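Local coordinates for putative aminotransferase (Actinomadura melliaura, PDB 4ZWV), which probably transfers an amino group to a sugar intermediate, with pyridoxal 5'-phosphate as cofactor, in making the aminopentose of the indolocarbazole AT2433, at residues Tyr217-Thr222 with Tyr230-Trp235; Thr275-Leu280 with Thr367-Trp372. One frame throughout, in Å; residues are numbered along the deposited sequence.

Interaction 1 (Tyr217-Thr222 with Tyr230-Trp235); sequences YGIDRT and YDVAEW
Ile219 packs against Tyr230 and Val232, and its side chain can be followed outward from CB, where it forks. The CG2 branch runs anti to the backbone N and lies 4.1 Å from Tyr230 CD2. The other branch, with CG1 anti to the carbonyl carbon (chi1 -64°), touches two partners at once: CG1 is 3.9 Å from Val232 CG2 and 4.0 Å from Tyr230 CE2. Beyond it, the terminal CD1 stays beside the same ring atom, Tyr230 CE2. A beta-branched residue suits this place because both arms of the fork reach one side of the tyrosine. An alanine here would probably leave that side of the Tyr230 ring and Val232 CG2 without their apolar neighbours and open a gap between the two loop segments.

Next to it, Gly218 comes close to the other backbone, its CA 3.5 Å from Glu234 O in a CA-H...O contact (140° at the hydrogen). Any CB would collide with that carbonyl and with Val232 CG1, and the positive phi also favours glycine. Val232 CG1 in turn touches Tyr217 O at 3.5 Å. Two waters fasten the polar backbone: one donates to Gly218 O (2.7 Å) and accepts from Ala233 N, while the second joins Gly218 O, Asp220 N and Asp231 O.

The tyrosine hydroxyls reach the second subunit, Tyr230 OH bonding to Glu85 of that subunit and Tyr217 OH to its Thr58, a residue that binds pyridoxal 5'-phosphate. The chemistry is therefore divided: apolar side chains and bridging waters hold the two segments together, while the phenol groups, with backbone carbonyls such as Tyr217 O, which accepts from Trp89 of the second subunit, join this loop to the partner.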
ATOM      1  N   TYR A 217       8.610   1.461   7.062  1.00  9.18           N
ATOM      2  CA  TYR A 217       8.350   1.591   8.496  1.00  8.50           C
ATOM      3  C   TYR A 217       9.365   2.431   9.257  1.00 10.91           C
ATOM      4  O   TYR A 217       9.328   2.455  10.483  1.00  9.36           O
ATOM      5  CB  TYR A 217       8.286   0.214   9.156  1.00  8.74           C
ATOM      6  CG  TYR A 217       7.301  -0.746   8.540  1.00  8.49           C
ATOM      7  CD1 TYR A 217       5.931  -0.576   8.713  1.00 11.28           C
ATOM      8  CD2 TYR A 217       7.746  -1.823   7.794  1.00  9.33           C
ATOM      9  CE1 TYR A 217       5.013  -1.476   8.154  1.00 10.12           C
ATOM     10  CE2 TYR A 217       6.843  -2.732   7.225  1.00  9.73           C
ATOM     11  CZ  TYR A 217       5.483  -2.545   7.417  1.00 11.20           C
ATOM     12  OH  TYR A 217       4.600  -3.462   6.880  1.00  9.76           O
ATOM     13  N   GLY A 218      10.270   3.117   8.555  1.00  8.88           N
ATOM     14  CA  GLY A 218      11.350   3.796   9.262  1.00 10.26           C
ATOM     15  C   GLY A 218      12.459   2.861   9.719  1.00 10.92           C
ATOM     16  O   GLY A 218      13.332   3.250  10.514  1.00 11.50           O
ATOM     17  N   ILE A 219      12.428   1.625   9.236  1.00 10.19           N
ATOM     18  CA  ILE A 219      13.410   0.608   9.615  1.00  8.54           C
ATOM     19  C   ILE A 219      14.561   0.568   8.614  1.00 12.93           C
ATOM     20  O   ILE A 219      14.352   0.368   7.413  1.00 13.70           O
ATOM     21  CB  ILE A 219      12.746  -0.788   9.716  1.00  9.57           C
ATOM     22  CG1 ILE A 219      11.703  -0.795  10.846  1.00 10.57           C
ATOM     23  CG2 ILE A 219      13.796  -1.871   9.950  1.00 13.96           C
ATOM     24  CD1 ILE A 219      10.854  -2.066  10.922  1.00 10.93           C
ATOM     25  N   ASP A 220      15.772   0.788   9.120  1.00 11.87           N
ATOM     26  CA  ASP A 220      16.996   0.632   8.340  1.00 14.75           C
ATOM     27  C   ASP A 220      17.178  -0.855   8.034  1.00 15.43           C
ATOM     28  O   ASP A 220      17.472  -1.650   8.920  1.00 16.77           O
ATOM     29  CB  ASP A 220      18.183   1.195   9.132  1.00 16.24           C
ATOM     30  CG  ASP A 220      19.493   1.117   8.376  1.00 29.59           C
ATOM     31  OD1 ASP A 220      19.563   0.428   7.339  1.00 20.07           O
ATOM     32  OD2 ASP A 220      20.463   1.758   8.833  1.00 37.58           O
ATOM     33  N   ARG A 221      17.021  -1.220   6.767  1.00 18.47           N
ATOM     34  CA  ARG A 221      17.021  -2.632   6.401  1.00 18.18           C
ATOM     35  C   ARG A 221      18.410  -3.266   6.458  1.00 23.56           C
ATOM     36  O   ARG A 221      18.537  -4.486   6.381  1.00 26.37           O
ATOM     37  CB  ARG A 221      16.405  -2.809   5.013  1.00 21.55           C
ATOM     38  CG  ARG A 221      14.900  -2.511   5.004  1.00 20.67           C
ATOM     39  CD  ARG A 221      14.313  -2.565   3.599  1.00 19.08           C
ATOM     40  NE  ARG A 221      14.499  -3.879   2.984  1.00 20.23           N
ATOM     41  CZ  ARG A 221      13.634  -4.880   3.083  1.00 21.87           C
ATOM     42  NH1 ARG A 221      12.512  -4.728   3.777  1.00 21.94           N
ATOM     43  NH2 ARG A 221      13.890  -6.038   2.480  1.00 25.34           N
ATOM     44  N   THR A 222      19.443  -2.449   6.625  1.00 18.53           N
ATOM     45  CA  THR A 222      20.790  -2.987   6.814  1.00 19.45           C
ATOM     46  C   THR A 222      21.086  -3.338   8.276  1.00 20.98           C
ATOM     47  O   THR A 222      22.089  -3.992   8.572  1.00 22.61           O
ATOM     48  CB  THR A 222      21.874  -2.003   6.319  1.00 18.65           C
ATOM     49  OG1 THR A 222      21.952  -0.873   7.194  1.00 22.80           O
ATOM     50  CG2 THR A 222      21.568  -1.520   4.901  1.00 25.86           C
ATOM     51  N   TYR A 230      18.162  -1.519  16.089  1.00 12.96           N
ATOM     52  CA  TYR A 230      17.759  -0.475  15.167  1.00 12.45           C
ATOM     53  C   TYR A 230      16.784   0.456  15.867  1.00 12.38           C
ATOM     54  O   TYR A 230      16.131   0.079  16.847  1.00 13.52           O
ATOM     55  CB  TYR A 230      17.134  -1.064  13.895  1.00 12.02           C
ATOM     56  CG  TYR A 230      15.857  -1.831  14.168  1.00 10.31           C
ATOM     57  CD1 TYR A 230      15.898  -3.134  14.655  1.00 13.53           C
ATOM     58  CD2 TYR A 230      14.613  -1.236  13.956  1.00  9.43           C
ATOM     59  CE1 TYR A 230      14.723  -3.829  14.928  1.00 12.52           C
ATOM     60  CE2 TYR A 230      13.440  -1.922  14.218  1.00  9.66           C
ATOM     61  CZ  TYR A 230      13.503  -3.207  14.706  1.00 10.80           C
ATOM     62  OH  TYR A 230      12.340  -3.885  14.972  1.00 11.65           O
ATOM     63  N   ASP A 231      16.710   1.684  15.373  1.00 11.47           N
ATOM     64  CA  ASP A 231      15.825   2.679  15.952  1.00 10.34           C
ATOM     65  C   ASP A 231      15.008   3.333  14.863  1.00 11.19           C
ATOM     66  O   ASP A 231      15.551   3.761  13.843  1.00 14.39           O
ATOM     67  CB  ASP A 231      16.601   3.750  16.720  1.00 12.33           C
ATOM     68  CG  ASP A 231      15.702   4.879  17.180  1.00 15.99           C
ATOM     69  OD1 ASP A 231      14.901   4.641  18.103  1.00 14.64           O
ATOM     70  OD2 ASP A 231      15.797   6.007  16.626  1.00 17.94           O
ATOM     71  N   VAL A 232      13.700   3.405  15.066  1.00  9.89           N
ATOM     72  CA  VAL A 232      12.838   4.113  14.137  1.00  9.12           C
ATOM     73  C   VAL A 232      12.712   5.567  14.583  1.00 11.16           C
ATOM     74  O   VAL A 232      12.072   5.853  15.608  1.00 11.56           O
ATOM     75  CB  VAL A 232      11.433   3.471  14.046  1.00  8.87           C
ATOM     76  CG1 VAL A 232      10.538   4.304  13.136  1.00  9.15           C
ATOM     77  CG2 VAL A 232      11.528   2.029  13.539  1.00 10.67           C
ATOM     78  N   ALA A 233      13.373   6.465  13.846  1.00  9.99           N
ATOM     79  CA  ALA A 233      13.358   7.895  14.167  1.00 11.42           C
ATOM     80  C   ALA A 233      12.062   8.592  13.738  1.00 10.31           C
ATOM     81  O   ALA A 233      11.597   9.527  14.381  1.00 11.74           O
ATOM     82  CB  ALA A 233      14.557   8.575  13.527  1.00 12.54           C
ATOM     83  N   GLU A 234      11.515   8.134  12.616  1.00 10.97           N
ATOM     84  CA  GLU A 234      10.246   8.614  12.085  1.00 10.14           C
ATOM     85  C   GLU A 234       9.515   7.403  11.528  1.00  8.99           C
ATOM     86  O   GLU A 234      10.095   6.641  10.757  1.00 10.68           O
ATOM     87  CB  GLU A 234      10.444   9.648  10.967  1.00 11.15           C
ATOM     88  CG  GLU A 234      11.262  10.874  11.315  1.00 13.22           C
ATOM     89  CD  GLU A 234      11.343  11.834  10.131  1.00 20.06           C
ATOM     90  OE1 GLU A 234      12.046  11.521   9.138  1.00 19.44           O
ATOM     91  OE2 GLU A 234      10.682  12.890  10.193  1.00 27.12           O
ATOM     92  N   TRP A 235       8.253   7.224  11.903  1.00 10.29           N
ATOM     93  CA  TRP A 235       7.512   6.054  11.445  1.00 10.19           C
ATOM     94  C   TRP A 235       7.192   6.122   9.947  1.00  9.61           C
ATOM     95  O   TRP A 235       7.236   7.180   9.326  1.00 11.03           O
ATOM     96  CB  TRP A 235       6.218   5.880  12.265  1.00  9.58           C
ATOM     97  CG  TRP A 235       5.233   7.006  12.114  1.00 10.34           C
ATOM     98  CD1 TRP A 235       5.070   8.072  12.957  1.00 12.69           C
ATOM     99  CD2 TRP A 235       4.287   7.191  11.049  1.00  8.70           C
ATOM    100  NE1 TRP A 235       4.078   8.906  12.482  1.00 14.03           N
ATOM    101  CE2 TRP A 235       3.579   8.382  11.319  1.00 12.33           C
ATOM    102  CE3 TRP A 235       3.948   6.446   9.909  1.00 10.20           C
ATOM    103  CZ2 TRP A 235       2.575   8.865  10.476  1.00 12.35           C
ATOM    104  CZ3 TRP A 235       2.953   6.939   9.064  1.00 12.18           C
ATOM    105  CH2 TRP A 235       2.280   8.135   9.357  1.00 13.06           C
TER
HETATM  106  O   HOH W   1      14.309   5.705  11.207  1.00 11.77           O
HETATM  107  O   HOH W   2      15.920   1.847  11.836  1.00 18.63           O

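Interaction 2 (Thr275-Leu280 with Thr367-Trp372); sequences TGVPGL and TIRSGW
Val277 and Arg369 mark the closest approach of the two backbones, CA to CA 6.2 Å. Residues 275-280 make a type II turn from Val277 to Leu280, with Pro278 and Gly279 at its corners, the glycine accepting the positive phi there. Residues 367-372 carry the last part of helix 358-369 and the tail after it; Gly371, with phi 89°, is the first to leave helical angles.

Arg369 reaches back to the loop before the turn: NH1 donates to Thr275 O over 2.9 Å (151° at the hydrogen) and also to Glu273 O, while a water links NH2 to Thr275 O. Val277 CG1, anti to the backbone N (chi1 178°), meets Ile368 CG2, leaving CG2 over one guanidinium face, 3.6 Å from Arg369 NH1. Ile368 CG2 also packs on Leu280 CD1 at 3.6 Å. Trp372 brings the six-membered rim of its indole to the turn, with Gly279 O in the ring plane 3.6 Å from CZ2 and Leu280 CB near CH2; its NE1 bonds to Asp301 O.

Branched aliphatic side chains thus fill the middle, while the arginine satisfies backbone carbonyls and the indole rim, probably slightly positive, suits the carbonyl oxygen it faces.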
ATOM      1  N   THR A 275      -8.497  18.836 -37.328  1.00 23.13           N
ATOM      2  CA  THR A 275      -8.763  20.275 -37.427  1.00 22.79           C
ATOM      3  C   THR A 275     -10.025  20.581 -38.233  1.00 21.79           C
ATOM      4  O   THR A 275     -10.395  19.828 -39.126  1.00 24.40           O
ATOM      5  CB  THR A 275      -7.592  21.028 -38.095  1.00 22.90           C
ATOM      6  OG1 THR A 275      -7.503  20.670 -39.483  1.00 30.40           O
ATOM      7  CG2 THR A 275      -6.277  20.746 -37.365  1.00 24.28           C
ATOM      8  N   GLY A 276     -10.697  21.682 -37.912  1.00 23.90           N
ATOM      9  CA  GLY A 276     -11.817  22.095 -38.737  1.00 21.80           C
ATOM     10  C   GLY A 276     -13.051  21.221 -38.611  1.00 21.71           C
ATOM     11  O   GLY A 276     -13.875  21.187 -39.519  1.00 23.66           O
ATOM     12  N   VAL A 277     -13.143  20.461 -37.525  1.00 22.07           N
ATOM     13  CA  VAL A 277     -14.304  19.610 -37.301  1.00 23.98           C
ATOM     14  C   VAL A 277     -15.393  20.375 -36.553  1.00 21.03           C
ATOM     15  O   VAL A 277     -15.156  20.879 -35.463  1.00 20.35           O
ATOM     16  CB  VAL A 277     -13.924  18.351 -36.514  1.00 24.03           C
ATOM     17  CG1 VAL A 277     -15.167  17.497 -36.247  1.00 22.96           C
ATOM     18  CG2 VAL A 277     -12.888  17.551 -37.286  1.00 22.56           C
ATOM     19  N   PRO A 278     -16.579  20.497 -37.158  1.00 21.86           N
ATOM     20  CA  PRO A 278     -17.652  21.218 -36.466  1.00 23.43           C
ATOM     21  C   PRO A 278     -17.964  20.585 -35.119  1.00 21.17           C
ATOM     22  O   PRO A 278     -18.138  19.365 -35.035  1.00 23.89           O
ATOM     23  CB  PRO A 278     -18.846  21.074 -37.415  1.00 23.02           C
ATOM     24  CG  PRO A 278     -18.243  20.779 -38.742  1.00 23.59           C
ATOM     25  CD  PRO A 278     -17.003  19.998 -38.476  1.00 22.81           C
ATOM     26  N   GLY A 279     -18.018  21.405 -34.074  1.00 20.71           N
ATOM     27  CA  GLY A 279     -18.354  20.905 -32.757  1.00 20.88           C
ATOM     28  C   GLY A 279     -17.210  20.244 -32.003  1.00 22.03           C
ATOM     29  O   GLY A 279     -17.432  19.696 -30.930  1.00 19.24           O
ATOM     30  N   LEU A 280     -15.996  20.285 -32.551  1.00 18.89           N
ATOM     31  CA  LEU A 280     -14.835  19.718 -31.867  1.00 18.02           C
ATOM     32  C   LEU A 280     -13.711  20.744 -31.741  1.00 18.48           C
ATOM     33  O   LEU A 280     -13.298  21.368 -32.724  1.00 22.18           O
ATOM     34  CB  LEU A 280     -14.335  18.463 -32.600  1.00 19.40           C
ATOM     35  CG  LEU A 280     -13.229  17.685 -31.868  1.00 24.00           C
ATOM     36  CD1 LEU A 280     -13.397  16.186 -32.070  1.00 25.66           C
ATOM     37  CD2 LEU A 280     -11.843  18.119 -32.326  1.00 28.75           C
ATOM     38  N   THR A 367     -14.506   8.430 -38.174  1.00 23.17           N
ATOM     39  CA  THR A 367     -15.746   8.405 -37.414  1.00 21.53           C
ATOM     40  C   THR A 367     -16.089   9.803 -36.902  1.00 22.66           C
ATOM     41  O   THR A 367     -17.204  10.282 -37.096  1.00 27.33           O
ATOM     42  CB  THR A 367     -15.661   7.410 -36.238  1.00 22.49           C
ATOM     43  OG1 THR A 367     -15.491   6.085 -36.756  1.00 27.32           O
ATOM     44  CG2 THR A 367     -16.932   7.456 -35.405  1.00 24.43           C
ATOM     45  N   ILE A 368     -15.123  10.460 -36.269  1.00 21.89           N
ATOM     46  CA  ILE A 368     -15.333  11.814 -35.768  1.00 21.92           C
ATOM     47  C   ILE A 368     -15.676  12.794 -36.893  1.00 23.29           C
ATOM     48  O   ILE A 368     -16.615  13.588 -36.772  1.00 22.65           O
ATOM     49  CB  ILE A 368     -14.090  12.317 -35.004  1.00 19.16           C
ATOM     50  CG1 ILE A 368     -13.901  11.514 -33.714  1.00 20.57           C
ATOM     51  CG2 ILE A 368     -14.215  13.798 -34.665  1.00 18.99           C
ATOM     52  CD1 ILE A 368     -12.613  11.828 -32.987  1.00 20.37           C
ATOM     53  N   ARG A 369     -14.955  12.717 -38.008  1.00 21.38           N
ATOM     54  CA  ARG A 369     -15.169  13.684 -39.084  1.00 24.43           C
ATOM     55  C   ARG A 369     -16.494  13.480 -39.823  1.00 26.87           C
ATOM     56  O   ARG A 369     -16.928  14.361 -40.563  1.00 30.46           O
ATOM     57  CB  ARG A 369     -13.999  13.649 -40.081  1.00 23.27           C
ATOM     58  CG  ARG A 369     -12.697  14.190 -39.493  1.00 23.83           C
ATOM     59  CD  ARG A 369     -11.637  14.467 -40.554  1.00 32.16           C
ATOM     60  NE  ARG A 369     -11.927  15.704 -41.278  1.00 29.82           N
ATOM     61  CZ  ARG A 369     -11.414  16.896 -40.977  1.00 25.98           C
ATOM     62  NH1 ARG A 369     -10.557  17.026 -39.973  1.00 28.82           N
ATOM     63  NH2 ARG A 369     -11.746  17.962 -41.698  1.00 30.57           N
ATOM     64  N   SER A 370     -17.138  12.336 -39.616  1.00 27.51           N
ATOM     65  CA  SER A 370     -18.424  12.071 -40.247  1.00 31.09           C
ATOM     66  C   SER A 370     -19.582  12.698 -39.467  1.00 32.69           C
ATOM     67  O   SER A 370     -20.726  12.668 -39.928  1.00 32.74           O
ATOM     68  CB  SER A 370     -18.656  10.562 -40.401  1.00 29.37           C
ATOM     69  OG  SER A 370     -18.888   9.937 -39.151  1.00 31.28           O
ATOM     70  N   GLY A 371     -19.284  13.262 -38.296  1.00 26.78           N
ATOM     71  CA  GLY A 371     -20.275  14.000 -37.526  1.00 25.43           C
ATOM     72  C   GLY A 371     -21.088  13.158 -36.558  1.00 31.05           C
ATOM     73  O   GLY A 371     -21.024  11.931 -36.580  1.00 29.53           O
ATOM     74  N   TRP A 372     -21.849  13.820 -35.692  1.00 25.65           N
ATOM     75  CA  TRP A 372     -22.668  13.118 -34.708  1.00 25.34           C
ATOM     76  C   TRP A 372     -23.927  13.903 -34.365  1.00 29.15           C
ATOM     77  O   TRP A 372     -24.746  13.448 -33.566  1.00 35.47           O
ATOM     78  CB  TRP A 372     -21.860  12.828 -33.439  1.00 24.65           C
ATOM     79  CG  TRP A 372     -21.300  14.049 -32.775  1.00 22.55           C
ATOM     80  CD1 TRP A 372     -21.852  14.752 -31.750  1.00 22.63           C
ATOM     81  CD2 TRP A 372     -20.063  14.700 -33.092  1.00 20.47           C
ATOM     82  NE1 TRP A 372     -21.037  15.808 -31.406  1.00 21.32           N
ATOM     83  CE2 TRP A 372     -19.937  15.801 -32.225  1.00 21.96           C
ATOM     84  CE3 TRP A 372     -19.061  14.468 -34.040  1.00 20.54           C
ATOM     85  CZ2 TRP A 372     -18.838  16.657 -32.261  1.00 20.94           C
ATOM     86  CZ3 TRP A 372     -17.972  15.316 -34.074  1.00 20.36           C
ATOM     87  CH2 TRP A 372     -17.868  16.398 -33.195  1.00 20.29           C
ATOM     88  OXT TRP A 372     -24.158  14.996 -34.879  1.00 34.22           O
TER
HETATM   89  O   HOH W   3     -10.131  20.130 -42.374  1.00 32.15           O

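Followed from the N terminus, the chain first passes the large mixed sheet and helix 205-214. Interaction 1 then closes a short loop, with seven residues between its segments, before long helix 243-273 begins. That helix leads to 275-280, where interaction 2 opens; strand 280-282 starts at the end of this segment, and the 86 residues between run on through 296-300 and 347-350 to close at the C terminus. The two loops follow in series, neither nesting nor crossing. The centres of interactions 1 and 2 are 58 Å apart, on opposite sides of the chain's centre. Interaction 1 shapes a loop at the dimer interface, whereas interaction 2 ties the final helix to the first strand of the antiparallel sheet 280-282, 296-300 and 347-350.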